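Local coordinates for putative lipoprotein (Bacteroides fragilis, PDB 3NQI) that is of unknown function but, as a putative lipoprotein, is probably attached to a bacterial membrane and may bind lipid, at residues 14-19 with 48-53; 36-41 with 70-75; 80-85 with 190-195; 103-108 with 126-131; 120-125 with 195-200. One frame throughout, in Å; residues are numbered along the deposited sequence.

Contact 1 (14-19 with 48-53)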
# COMPACT_ATOMS: atom_id res chain seq x y z
N GLY A 14 10.75 7.93 -0.29
CA GLY A 14 10.47 6.52 -0.20
C GLY A 14 9.56 6.20 0.98
O GLY A 14 9.23 7.05 1.79
N VAL A 15 9.28 4.91 1.09
CA VAL A 15 8.35 4.35 2.05
C VAL A 15 9.16 4.06 3.31
O VAL A 15 10.24 3.52 3.25
CB VAL A 15 7.73 3.08 1.47
CG1 VAL A 15 6.97 2.36 2.51
CG2 VAL A 15 6.84 3.48 0.26
N VAL A 16 8.60 4.41 4.45
CA VAL A 16 9.25 4.22 5.74
C VAL A 16 8.25 3.83 6.80
O VAL A 16 7.10 4.11 6.69
CB VAL A 16 9.94 5.53 6.26
CG1 VAL A 16 11.04 5.94 5.37
CG2 VAL A 16 8.90 6.68 6.49
N LYS A 17 8.73 3.17 7.85
CA LYS A 17 7.92 2.90 9.00
C LYS A 17 7.97 4.16 9.88
O LYS A 17 8.97 4.87 9.88
CB LYS A 17 8.49 1.72 9.78
CG LYS A 17 7.72 1.37 11.02
CD LYS A 17 8.45 0.31 11.84
CE LYS A 17 7.63 -0.06 13.08
NZ LYS A 17 7.99 -1.41 13.61
N VAL A 18 6.88 4.44 10.59
CA VAL A 18 6.78 5.61 11.44
C VAL A 18 6.98 5.15 12.89
O VAL A 18 6.27 4.24 13.35
CB VAL A 18 5.36 6.23 11.28
CG1 VAL A 18 5.13 7.44 12.25
CG2 VAL A 18 5.12 6.58 9.75
N ASN A 19 7.92 5.75 13.62
CA ASN A 19 8.11 5.40 15.04
C ASN A 19 7.55 6.46 16.00
O ASN A 19 7.66 7.65 15.72
CB ASN A 19 9.59 5.25 15.33
CG ASN A 19 10.30 4.42 14.30
OD1 ASN A 19 11.32 4.84 13.71
ND2 ASN A 19 9.77 3.25 14.06
N ARG A 48 1.13 4.38 10.80
CA ARG A 48 2.03 3.28 11.10
C ARG A 48 3.11 3.28 10.04
O ARG A 48 4.29 3.02 10.34
CB ARG A 48 1.26 1.96 11.13
CG ARG A 48 1.90 0.89 12.02
CD ARG A 48 1.29 -0.50 11.90
NE ARG A 48 1.38 -0.96 10.53
CZ ARG A 48 2.46 -1.45 9.92
NH1 ARG A 48 3.64 -1.61 10.53
NH2 ARG A 48 2.36 -1.77 8.64
N MSE A 49 2.74 3.62 8.80
CA MSE A 49 3.68 3.69 7.67
C MSE A 49 3.52 4.98 6.87
O MSE A 49 2.46 5.51 6.80
CB MSE A 49 3.42 2.51 6.73
CG MSE A 49 3.66 1.12 7.30
SE MSE A 49 5.58 0.68 7.32
CE MSE A 49 6.49 1.11 5.52
N ALA A 50 4.58 5.47 6.19
CA ALA A 50 4.52 6.77 5.52
C ALA A 50 5.37 6.82 4.27
O ALA A 50 6.17 5.95 4.08
CB ALA A 50 5.02 7.96 6.49
N TYR A 51 5.08 7.75 3.39
CA TYR A 51 5.97 8.15 2.30
C TYR A 51 6.60 9.52 2.66
O TYR A 51 5.89 10.50 2.94
CB TYR A 51 5.18 8.24 0.99
CG TYR A 51 6.01 8.60 -0.20
CD1 TYR A 51 6.78 7.65 -0.84
CD2 TYR A 51 6.04 9.92 -0.69
CE1 TYR A 51 7.56 7.97 -1.97
CE2 TYR A 51 6.80 10.25 -1.81
CZ TYR A 51 7.55 9.26 -2.44
OH TYR A 51 8.32 9.58 -3.53
N ILE A 52 7.91 9.61 2.66
CA ILE A 52 8.58 10.88 2.95
C ILE A 52 9.49 11.27 1.81
O ILE A 52 9.89 10.43 1.03
CB ILE A 52 9.39 10.86 4.28
CG1 ILE A 52 10.55 9.87 4.26
CG2 ILE A 52 8.42 10.58 5.49
CD1 ILE A 52 11.36 9.93 5.59
N TYR A 53 9.77 12.56 1.77
CA TYR A 53 10.67 13.18 0.86
C TYR A 53 11.63 13.97 1.74
O TYR A 53 11.23 14.85 2.51
CB TYR A 53 9.85 14.03 -0.13
CG TYR A 53 10.69 14.86 -1.04
CD1 TYR A 53 11.95 14.42 -1.44
CD2 TYR A 53 10.26 16.12 -1.48
CE1 TYR A 53 12.74 15.18 -2.25
CE2 TYR A 53 11.07 16.90 -2.30
CZ TYR A 53 12.31 16.42 -2.67
OH TYR A 53 13.15 17.14 -3.48
O HOH W 1 4.94 1.68 12.79
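Gly14, Val16 and Val18 meet Ile52, Ala50 and Arg48 in an antiparallel beta pairing that joins strand 11-21 to strand 49-56. The two short axes approach to 4.6 Å, and their N-to-C directions make an angle of 130°, far enough from antiparallel to show a strong twist. Gly14 with Ile52 and Val16 with Ala50 are hydrogen-bonded pairs, each closed by two N-H...O bonds; between and beyond them, Val15 with Tyr51 and Lys17 with Met49 are non-hydrogen-bonded pairs. The bond from Val18 N to Arg48 O (3.0 Å) ends the series, and one water donates to both Arg48 O and Val18 O.

On the face carrying Val16, Ala50 and Ile52, Val16 uses both methyls: CG1 packs on Ile52 CD1 at 4.0 Å, the two side chains crossing at about a right angle, while CG2 turns to Ala50 CB. From further along the strand, Val18 CG2 comes to 3.5 Å from the same Ala50 CB. Phe27 and Leu45 add to this apolar layer.

The other face carries Val15, Lys17, Met49 and Tyr51; Ile80 touches all but Lys17. Tyr51 CG is anti to its backbone N (chi1 -178°), and the ring lies obliquely alongside the Gly14 backbone, Tyr51 CE1 3.6 Å from Gly14 N. Met49, a selenomethionine, is bent at chi2 and chi3, its SE 3.6 Å from Lys17 CA. Its side chain crosses that of Val15 at about a right angle, and Met49 CE is pressed against Val16 O and Val15 CG1, the 3.3 Å to Val15 CG1 being shorter than usual for two carbons.

Contact 2 (36-41 with 70-75)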
# COMPACT_ATOMS: atom_id res chain seq x y z
N ILE A 36 16.01 10.56 11.69
CA ILE A 36 15.64 11.49 12.76
C ILE A 36 15.38 12.90 12.21
O ILE A 36 16.32 13.57 11.77
CB ILE A 36 16.74 11.58 13.82
CG1 ILE A 36 17.19 10.18 14.30
CG2 ILE A 36 16.28 12.46 15.01
CD1 ILE A 36 16.27 9.53 15.27
N PRO A 37 14.13 13.35 12.23
CA PRO A 37 13.86 14.69 11.71
C PRO A 37 14.46 15.78 12.59
O PRO A 37 14.43 15.67 13.82
CB PRO A 37 12.33 14.80 11.75
CG PRO A 37 11.83 13.45 11.92
CD PRO A 37 12.89 12.70 12.68
N THR A 38 15.04 16.78 11.94
CA THR A 38 15.54 17.96 12.60
C THR A 38 14.75 19.21 12.21
O THR A 38 15.13 20.32 12.58
CB THR A 38 16.99 18.21 12.20
OG1 THR A 38 17.04 18.45 10.79
CG2 THR A 38 17.88 17.01 12.56
N ASN A 39 13.66 19.06 11.46
CA ASN A 39 12.75 20.19 11.21
C ASN A 39 12.38 20.89 12.52
O ASN A 39 12.23 20.23 13.57
CB ASN A 39 11.50 19.70 10.48
CG ASN A 39 11.83 19.16 9.10
OD1 ASN A 39 12.38 18.04 8.98
ND2 ASN A 39 11.55 19.94 8.07
N THR A 40 12.28 22.21 12.48
CA THR A 40 11.97 23.01 13.65
C THR A 40 10.48 22.94 14.00
O THR A 40 10.12 23.14 15.16
CB THR A 40 12.41 24.46 13.46
OG1 THR A 40 11.87 24.94 12.23
CG2 THR A 40 13.93 24.56 13.39
N ILE A 41 9.62 22.67 13.03
CA ILE A 41 8.20 22.41 13.33
C ILE A 41 8.04 20.89 13.55
O ILE A 41 8.44 20.11 12.69
CB ILE A 41 7.26 22.82 12.15
CG1 ILE A 41 7.51 24.28 11.72
CG2 ILE A 41 5.78 22.62 12.53
CD1 ILE A 41 7.33 25.28 12.80
N LYS A 70 20.34 11.88 10.82
CA LYS A 70 19.51 13.08 11.00
C LYS A 70 19.04 13.57 9.63
O LYS A 70 19.86 13.70 8.72
CB LYS A 70 20.30 14.20 11.67
CG LYS A 70 20.93 13.82 12.99
CD LYS A 70 20.19 14.37 14.19
CE LYS A 70 21.15 14.44 15.37
NZ LYS A 70 20.46 14.82 16.62
N ILE A 71 17.75 13.84 9.48
CA ILE A 71 17.22 14.30 8.20
C ILE A 71 16.40 15.58 8.31
O ILE A 71 15.89 15.93 9.36
CB ILE A 71 16.34 13.22 7.49
CG1 ILE A 71 15.16 12.79 8.36
CG2 ILE A 71 17.16 11.98 7.12
CD1 ILE A 71 13.99 12.17 7.59
N THR A 72 16.26 16.26 7.19
CA THR A 72 15.33 17.36 7.04
C THR A 72 14.25 16.92 6.06
O THR A 72 14.54 16.60 4.93
CB THR A 72 16.09 18.63 6.55
OG1 THR A 72 17.01 19.03 7.56
CG2 THR A 72 15.12 19.80 6.23
N LEU A 73 12.99 16.88 6.52
CA LEU A 73 11.88 16.61 5.65
C LEU A 73 11.71 17.79 4.72
O LEU A 73 11.76 18.95 5.15
CB LEU A 73 10.60 16.35 6.46
CG LEU A 73 10.69 15.06 7.29
CD1 LEU A 73 9.72 15.05 8.46
CD2 LEU A 73 10.45 13.82 6.38
N LEU A 74 11.51 17.48 3.44
CA LEU A 74 11.30 18.48 2.40
C LEU A 74 9.81 18.65 1.99
O LEU A 74 9.47 19.50 1.15
CB LEU A 74 12.18 18.13 1.20
CG LEU A 74 13.70 18.25 1.45
CD1 LEU A 74 14.50 17.75 0.23
CD2 LEU A 74 14.13 19.68 1.79
N ALA A 75 8.91 17.84 2.55
CA ALA A 75 7.49 17.96 2.28
C ALA A 75 6.81 17.43 3.49
O ALA A 75 7.44 16.72 4.27
CB ALA A 75 7.09 17.14 1.07
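Backbone bonds tie Ile36 and Thr38 to Ile71, which lies opposite Pro37 in a parallel pairing of strands 34-37 and 68-73. Ile71 N donates to Ile36 O at 2.7 Å, and Ile71 O accepts from Thr38 N at 2.8 Å. Pro37 has no N-H to offer, but its CA-H points at Ile71 O, with Pro37 CA 3.3 Å from that oxygen, and Lys70 CA makes a similar approach to Ile36 O.

Past Pro37 the chain leaves the strand, and a side-chain amide takes over the polar pairing. Asn39 CG is anti to its own carbonyl carbon (chi1 -63°), and the amide beyond it meets the backbone of Leu73. There Asn39 OD1 accepts from Leu73 N at 2.8 Å and Asn39 ND2 donates to Leu73 O at 3.1 Å. Each donor lies in the plane of the carbonyl it meets, on a lone pair, and two bonds to a single residue fix the rotation of the amide.

Among the remaining polar groups, the hydroxyls of Thr38 and Thr72 both find their main partner in the Asp57 carboxylate, each at a different oxygen.

Apolar contact is modest. Thr38 CG2 rests against Lys70 CB at 3.8 Å, the side chains crossing at about a right angle, and Pro37 CB faces Leu73 CD1 at 4.2 Å, beside Phe27.

Such pairing is that of a short parallel beta bridge at the end of a strand, prolonged by an asparagine amide that binds backbone N-H and C=O as a neighbouring strand would.

Contact 3 (80-85 with 190-195)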
# COMPACT_ATOMS: atom_id res chain seq x y z
N ILE A 80 0.42 6.30 4.64
CA ILE A 80 -0.04 5.43 3.55
C ILE A 80 -0.64 4.10 4.01
O ILE A 80 -0.65 3.11 3.28
CB ILE A 80 1.20 5.11 2.67
CG1 ILE A 80 2.24 4.38 3.49
CG2 ILE A 80 1.73 6.35 1.96
CD1 ILE A 80 3.44 3.90 2.61
N ASP A 81 -1.13 4.06 5.25
CA ASP A 81 -1.73 2.85 5.81
C ASP A 81 -2.98 2.45 5.04
O ASP A 81 -3.83 3.29 4.73
CB ASP A 81 -2.10 3.05 7.29
CG ASP A 81 -0.89 3.30 8.18
OD1 ASP A 81 0.16 2.73 7.95
OD2 ASP A 81 -1.00 4.08 9.10
N ALA A 82 -3.10 1.15 4.78
CA ALA A 82 -4.29 0.57 4.20
C ALA A 82 -4.69 -0.75 4.91
O ALA A 82 -3.90 -1.34 5.64
CB ALA A 82 -4.11 0.36 2.67
N THR A 83 -5.96 -1.15 4.79
CA THR A 83 -6.48 -2.29 5.50
C THR A 83 -6.33 -3.64 4.83
O THR A 83 -6.66 -3.81 3.66
CB THR A 83 -7.96 -2.08 5.72
OG1 THR A 83 -8.06 -0.85 6.40
CG2 THR A 83 -8.58 -3.21 6.55
N ALA A 84 -5.80 -4.59 5.58
CA ALA A 84 -5.77 -6.00 5.14
C ALA A 84 -6.70 -6.80 6.06
O ALA A 84 -6.67 -6.63 7.27
CB ALA A 84 -4.37 -6.53 5.19
N ILE A 85 -7.56 -7.61 5.49
CA ILE A 85 -8.48 -8.40 6.26
C ILE A 85 -8.49 -9.90 5.88
O ILE A 85 -8.02 -10.30 4.79
CB ILE A 85 -9.90 -7.85 6.19
CG1 ILE A 85 -10.46 -7.94 4.80
CG2 ILE A 85 -10.02 -6.37 6.71
CD1 ILE A 85 -11.82 -8.55 4.82
N SER A 190 -0.11 6.38 -5.88
CA SER A 190 0.02 6.33 -4.43
C SER A 190 0.64 5.01 -3.98
O SER A 190 0.36 3.97 -4.57
CB SER A 190 -1.34 6.42 -3.74
OG SER A 190 -2.11 7.54 -4.13
N PHE A 191 1.41 5.03 -2.90
CA PHE A 191 1.77 3.78 -2.24
C PHE A 191 0.73 3.47 -1.16
O PHE A 191 0.24 4.40 -0.52
CB PHE A 191 3.06 3.87 -1.58
CG PHE A 191 4.20 3.90 -2.54
CD1 PHE A 191 4.58 2.76 -3.19
CD2 PHE A 191 4.89 5.05 -2.73
CE1 PHE A 191 5.68 2.79 -4.07
CE2 PHE A 191 5.95 5.09 -3.61
CZ PHE A 191 6.35 3.95 -4.25
N LYS A 192 0.40 2.18 -1.00
CA LYS A 192 -0.50 1.72 0.09
C LYS A 192 0.25 0.61 0.83
O LYS A 192 0.72 -0.36 0.23
CB LYS A 192 -1.80 1.20 -0.49
CG LYS A 192 -2.61 2.30 -1.22
CD LYS A 192 -3.32 3.20 -0.14
CE LYS A 192 -3.84 4.45 -0.67
NZ LYS A 192 -4.25 5.26 0.52
N ALA A 193 0.40 0.79 2.14
CA ALA A 193 1.12 -0.15 2.98
C ALA A 193 0.15 -0.94 3.87
O ALA A 193 -0.82 -0.38 4.44
CB ALA A 193 2.17 0.60 3.85
N TYR A 194 0.41 -2.25 3.96
CA TYR A 194 -0.47 -3.25 4.60
C TYR A 194 0.26 -4.04 5.65
O TYR A 194 1.21 -4.80 5.36
CB TYR A 194 -1.04 -4.26 3.60
CG TYR A 194 -1.86 -3.61 2.52
CD1 TYR A 194 -1.26 -3.06 1.40
CD2 TYR A 194 -3.20 -3.46 2.67
CE1 TYR A 194 -2.01 -2.39 0.44
CE2 TYR A 194 -3.98 -2.82 1.69
CZ TYR A 194 -3.40 -2.29 0.61
OH TYR A 194 -4.18 -1.62 -0.31
N GLU A 195 -0.22 -3.91 6.89
CA GLU A 195 0.28 -4.77 7.97
C GLU A 195 -0.41 -6.12 7.84
O GLU A 195 -1.62 -6.23 8.01
CB GLU A 195 -0.02 -4.12 9.36
CG GLU A 195 0.99 -4.46 10.45
CD GLU A 195 0.96 -5.93 10.90
OE1 GLU A 195 -0.09 -6.59 10.77
OE2 GLU A 195 1.97 -6.41 11.44
O HOH W 2 0.46 -0.09 7.42
O HOH W 3 -2.27 -2.11 7.58
O HOH W 4 -4.34 -4.08 7.99
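The Tyr194 ring turns one edge to the backbone of 82-84, with Thr83 O and Ala84 N near its plane and Thr83 O 3.5 Å from Tyr194 CE2. It flanks a short parallel beta pairing between strands 78-87 and 186-195. Ala82 CB approaches the same ring obliquely, 3.3 Å from Tyr194 CE2, and the tyrosine hydroxyl is held by Phe150 O.

In the pairing itself, Ala193 is gripped at both ends of its backbone: its N donates to Ile80 O at 2.8 Å in a practically straight bond (178°), and its O accepts from Ala82 N. Ile80 CG1 sits between its backbone N and carbonyl carbon (chi1 61°), and the branch continues to Ile80 CD1, 3.7 Å from Ala193 CB. Met49 lies against both residues. Asp81 OD1 accepts from a water that also reaches Ala193 O weakly, while the Asp81 carboxylate binds the backbone N atoms of Arg48 and Met49.

Beyond Ala82 the two backbones separate, and a second water bridges them: it donates to Ala82 O at 2.6 Å and accepts from Glu195 N at 2.8 Å.

Contact 4 (103-108 with 126-131); sequences GSLSFV and LPVLYR
A classic beta bulge brings Gly103 and Ser104 together against one residue, Leu129, where the segment leading to strand 107-109 runs antiparallel beside strand 123-132. Leu129 O accepts twice, from Gly103 N at 2.7 Å and from Ser104 N at 3.2 Å, the first bond being the more bent. In return Leu129 N donates to Ser104 O (2.9 Å, 167°), which completes the single hydrogen-bonded pair of the contact. One residue on, Leu105 CA comes unusually near Pro127 O.

Two apolar groups accompany the backbone bonds. Leu105 and Val128 lie side by side and point the same way, with Leu105 CD2 4.1 Å from Val128 CG1; Leu105 CD1 extends the patch to Leu126 CD2, and Leu170 lies against both leucines. Further along, Phe107 CG stands between its backbone N and carbonyl carbon (chi1 53°). The ring approaches Pro127 obliquely, bringing Phe107 CE2 to 3.4 Å from Pro127 CB, and holds Leu129 N near its plane at the edge. Leu129 CD1 reaches back to Phe107 CB at 4.2 Å, and the Phe191 ring meets the phenylalanine from strand 186-195.

Arg131, bent at chi3, brings NH2 to 3.7 Å from Gly103 N, but its hydrogen-bond partners are the side chain of Asn226 and the backbone O atoms of Asn222 and Pro101. The bulge thus concentrates two peptide N-H groups on Leu129 O, which would tend to polarise that peptide; regular pairing is confined to the Ser104-Leu129 bridge, while Leu105 and Phe107 keep contact through their side chains.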
# COMPACT_ATOMS: atom_id res chain seq x y z
N GLY A 103 -5.30 1.19 -12.79
CA GLY A 103 -4.54 1.28 -14.00
C GLY A 103 -3.48 0.21 -13.97
O GLY A 103 -3.30 -0.50 -14.94
N SER A 104 -2.73 0.16 -12.86
CA SER A 104 -1.72 -0.87 -12.63
C SER A 104 -1.25 -0.79 -11.18
O SER A 104 -1.56 0.17 -10.48
CB SER A 104 -0.53 -0.73 -13.57
OG SER A 104 0.03 0.56 -13.51
N LEU A 105 -0.56 -1.83 -10.72
CA LEU A 105 0.07 -1.80 -9.39
C LEU A 105 1.57 -1.63 -9.63
O LEU A 105 2.42 -2.27 -9.02
CB LEU A 105 -0.17 -3.06 -8.57
CG LEU A 105 -1.62 -3.39 -8.32
CD1 LEU A 105 -1.74 -4.64 -7.36
CD2 LEU A 105 -2.32 -2.15 -7.77
N SER A 106 1.88 -0.67 -10.48
CA SER A 106 3.25 -0.32 -10.78
C SER A 106 3.35 1.10 -11.35
O SER A 106 2.42 1.58 -12.03
CB SER A 106 3.83 -1.33 -11.76
OG SER A 106 5.14 -0.95 -12.15
N PHE A 107 4.45 1.76 -11.05
CA PHE A 107 4.76 3.08 -11.64
C PHE A 107 6.24 3.32 -11.46
O PHE A 107 6.95 2.45 -10.94
CB PHE A 107 3.89 4.21 -11.09
CG PHE A 107 3.86 4.35 -9.57
CD1 PHE A 107 4.94 4.90 -8.87
CD2 PHE A 107 2.75 3.97 -8.86
CE1 PHE A 107 4.93 5.05 -7.50
CE2 PHE A 107 2.70 4.15 -7.46
CZ PHE A 107 3.77 4.67 -6.77
N VAL A 108 6.70 4.48 -11.90
CA VAL A 108 8.11 4.80 -11.80
C VAL A 108 8.40 5.43 -10.45
O VAL A 108 7.72 6.34 -9.99
CB VAL A 108 8.57 5.69 -12.98
CG1 VAL A 108 10.04 6.18 -12.79
CG2 VAL A 108 8.42 4.92 -14.29
N LEU A 126 1.87 -1.85 -1.84
CA LEU A 126 1.36 -1.77 -3.23
C LEU A 126 1.54 -0.38 -3.81
O LEU A 126 1.03 0.58 -3.30
CB LEU A 126 -0.11 -2.19 -3.29
CG LEU A 126 -0.48 -3.68 -3.30
CD1 LEU A 126 0.23 -4.44 -2.29
CD2 LEU A 126 -2.09 -3.79 -3.19
N PRO A 127 2.33 -0.25 -4.92
CA PRO A 127 2.22 1.00 -5.69
C PRO A 127 0.92 0.98 -6.48
O PRO A 127 0.69 -0.02 -7.16
CB PRO A 127 3.41 0.93 -6.63
CG PRO A 127 4.11 -0.34 -6.34
CD PRO A 127 3.18 -1.23 -5.61
N VAL A 128 0.00 1.95 -6.31
CA VAL A 128 -1.19 1.96 -7.10
C VAL A 128 -1.19 3.15 -8.12
O VAL A 128 -0.91 4.29 -7.75
CB VAL A 128 -2.49 1.98 -6.22
CG1 VAL A 128 -3.64 1.63 -7.13
CG2 VAL A 128 -2.37 0.97 -5.11
N LEU A 129 -1.40 2.83 -9.40
CA LEU A 129 -1.66 3.82 -10.49
C LEU A 129 -3.17 3.74 -10.79
O LEU A 129 -3.71 2.68 -11.14
CB LEU A 129 -0.77 3.57 -11.70
CG LEU A 129 -0.46 4.64 -12.77
CD1 LEU A 129 0.20 5.86 -12.18
CD2 LEU A 129 0.43 4.02 -13.83
N TYR A 130 -3.86 4.84 -10.56
CA TYR A 130 -5.29 4.85 -10.67
C TYR A 130 -5.87 6.19 -11.15
O TYR A 130 -5.15 7.14 -11.37
CB TYR A 130 -5.87 4.41 -9.35
CG TYR A 130 -5.64 5.29 -8.15
CD1 TYR A 130 -4.42 5.32 -7.50
CD2 TYR A 130 -6.66 6.08 -7.63
CE1 TYR A 130 -4.18 6.18 -6.40
CE2 TYR A 130 -6.45 6.90 -6.50
CZ TYR A 130 -5.22 6.93 -5.88
OH TYR A 130 -5.02 7.72 -4.81
N ARG A 131 -7.18 6.25 -11.34
CA ARG A 131 -7.81 7.42 -11.95
C ARG A 131 -8.69 8.14 -10.95
O ARG A 131 -9.53 7.51 -10.32
CB ARG A 131 -8.66 6.99 -13.15
CG ARG A 131 -7.84 6.58 -14.39
CD ARG A 131 -8.67 5.78 -15.41
NE ARG A 131 -8.73 4.42 -14.94
CZ ARG A 131 -8.08 3.38 -15.44
NH1 ARG A 131 -7.34 3.50 -16.55
NH2 ARG A 131 -8.19 2.21 -14.82

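Contact 5 (120-125 with 195-200). With CD (cadmium ion), chain H.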
# COMPACT_ATOMS: atom_id res chain seq x y z
N SER A 120 8.95 -5.30 5.17
CA SER A 120 9.50 -6.01 6.35
C SER A 120 8.77 -7.37 6.46
O SER A 120 7.97 -7.71 5.61
CB SER A 120 9.24 -5.22 7.63
OG SER A 120 7.85 -5.27 7.89
N GLU A 121 9.07 -8.15 7.49
CA GLU A 121 8.41 -9.43 7.65
C GLU A 121 6.93 -9.25 7.86
O GLU A 121 6.17 -10.15 7.53
CB GLU A 121 9.01 -10.19 8.83
CG GLU A 121 10.41 -10.70 8.48
CD GLU A 121 11.02 -11.47 9.64
OE1 GLU A 121 10.28 -11.67 10.63
OE2 GLU A 121 12.21 -11.85 9.53
N ASN A 122 6.54 -8.09 8.36
CA ASN A 122 5.11 -7.81 8.70
C ASN A 122 4.32 -6.92 7.74
O ASN A 122 3.12 -6.68 7.94
CB ASN A 122 5.10 -7.07 10.04
CG ASN A 122 5.68 -7.92 11.20
OD1 ASN A 122 5.16 -8.99 11.51
ND2 ASN A 122 6.74 -7.44 11.82
N THR A 123 5.01 -6.32 6.77
CA THR A 123 4.42 -5.29 5.92
C THR A 123 4.75 -5.45 4.46
O THR A 123 5.92 -5.61 4.07
CB THR A 123 4.86 -3.84 6.35
OG1 THR A 123 4.57 -3.64 7.73
CG2 THR A 123 4.13 -2.72 5.49
N ILE A 124 3.73 -5.35 3.62
CA ILE A 124 3.97 -5.27 2.20
C ILE A 124 3.35 -3.96 1.65
O ILE A 124 2.49 -3.35 2.29
CB ILE A 124 3.43 -6.48 1.43
CG1 ILE A 124 1.94 -6.59 1.65
CG2 ILE A 124 4.20 -7.81 1.84
CD1 ILE A 124 1.23 -7.64 0.72
N VAL A 125 3.86 -3.56 0.48
CA VAL A 125 3.52 -2.29 -0.11
C VAL A 125 3.04 -2.44 -1.55
O VAL A 125 3.70 -3.10 -2.35
CB VAL A 125 4.66 -1.29 -0.03
CG1 VAL A 125 4.20 0.10 -0.66
CG2 VAL A 125 5.05 -1.07 1.45
N GLU A 195 -0.22 -3.91 6.89
CA GLU A 195 0.28 -4.77 7.97
C GLU A 195 -0.41 -6.12 7.84
O GLU A 195 -1.62 -6.23 8.01
CB GLU A 195 -0.02 -4.12 9.36
CG GLU A 195 0.99 -4.46 10.45
CD GLU A 195 0.96 -5.93 10.90
OE1 GLU A 195 -0.09 -6.59 10.77
OE2 GLU A 195 1.97 -6.41 11.44
N ILE A 196 0.35 -7.17 7.60
CA ILE A 196 -0.21 -8.47 7.26
C ILE A 196 0.05 -9.58 8.33
O ILE A 196 -0.22 -10.72 8.07
CB ILE A 196 0.23 -8.95 5.91
CG1 ILE A 196 1.76 -9.05 5.83
CG2 ILE A 196 -0.34 -8.01 4.78
CD1 ILE A 196 2.21 -9.98 4.71
N SER A 197 0.46 -9.21 9.55
CA SER A 197 0.76 -10.21 10.57
C SER A 197 -0.46 -11.05 10.91
O SER A 197 -0.36 -12.26 11.11
CB SER A 197 1.31 -9.55 11.83
OG SER A 197 2.55 -8.96 11.54
N GLN A 198 -1.61 -10.43 10.94
CA GLN A 198 -2.83 -11.19 11.27
C GLN A 198 -3.15 -12.16 10.14
O GLN A 198 -3.50 -13.31 10.40
CB GLN A 198 -4.01 -10.28 11.56
CG GLN A 198 -3.89 -9.55 12.92
CD GLN A 198 -5.07 -8.66 13.25
OE1 GLN A 198 -5.90 -8.39 12.39
NE2 GLN A 198 -5.16 -8.21 14.51
N ILE A 199 -2.91 -11.73 8.90
CA ILE A 199 -3.15 -12.57 7.73
C ILE A 199 -2.20 -13.77 7.76
O ILE A 199 -2.62 -14.91 7.56
CB ILE A 199 -2.94 -11.84 6.40
CG1 ILE A 199 -3.72 -10.52 6.31
CG2 ILE A 199 -3.35 -12.74 5.27
CD1 ILE A 199 -5.09 -10.57 6.87
N LEU A 200 -0.92 -13.47 8.01
CA LEU A 200 0.11 -14.51 8.11
C LEU A 200 -0.20 -15.53 9.21
O LEU A 200 -0.01 -16.71 9.00
CB LEU A 200 1.51 -13.93 8.23
CG LEU A 200 2.06 -13.22 6.98
CD1 LEU A 200 3.27 -12.27 7.29
CD2 LEU A 200 2.46 -14.25 5.91
CD CD H . 12.04 -12.57 12.03
O HOH W 5 13.60 -11.08 12.42
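Asn122 O accepts a nearly straight bond from Ile196 N (2.8 Å, 171°), next to the antiparallel non-hydrogen-bonded pair of Thr123 and Glu195, where the end of strand 186-195 meets the start of strand 123-132. Ile196 then takes the N-cap position of helix 197-207.

Beside this bond, the side chains of Ile124 and Ile196 cross at about a right angle, with Ile124 CG2 4.1 Å from Ile196 CD1, in a patch to which Ile215 adds. Ile196 CG1 also lies 3.5 Å from Asn122 O, and Leu200, one turn into the helix, sets CD1 against Glu121 O.

The side chains of Asn122 and Glu195 run side by side and point the same way, with their amide and carboxylate planes 24° apart. Glu195 is bent at chi2, and its OE1 accepts from Ser197 N at 2.9 Å, the donor lying above the carboxylate plane.

Before the strand, Asn122 N donates to Ser120 OG in an ST turn. Neighbouring Glu121 extends fully, CD anti to CA (chi2 180°), and chelates a cadmium ion through Glu121 OE1 at 2.4 Å and Glu121 OE2 at 2.6 Å. Water and Glu246 are further ligands, and Ala245 N also binds OE2.

A carboxylate that accepts a peptide N-H in the first turn probably steadies the helix start electrostatically, while the metal links the 120-123 turn to the C-terminal end of the chain.

From the N terminus, contact 1 closes the first loop by bringing strand 49-56 back to strand 11-21. Contact 2 opens within that loop and closes after it, so the two cross; they touch where Tyr53 O meets Leu74 N and Ile52 packs on the Ile71 and Leu73 side chains, and knit the N-terminal strands together. Contact 3 spans the longest separation, joining strand 78-87 to strand 186-195, and meets contact 1 where Asp81 holds the backbone of 48-49. Contact 4 begins and ends within contact 3's span. Contact 5 crosses both: it shares strand 123-132 with contact 4 and Glu195 with contact 3, and carries the chain on into helix 197-207.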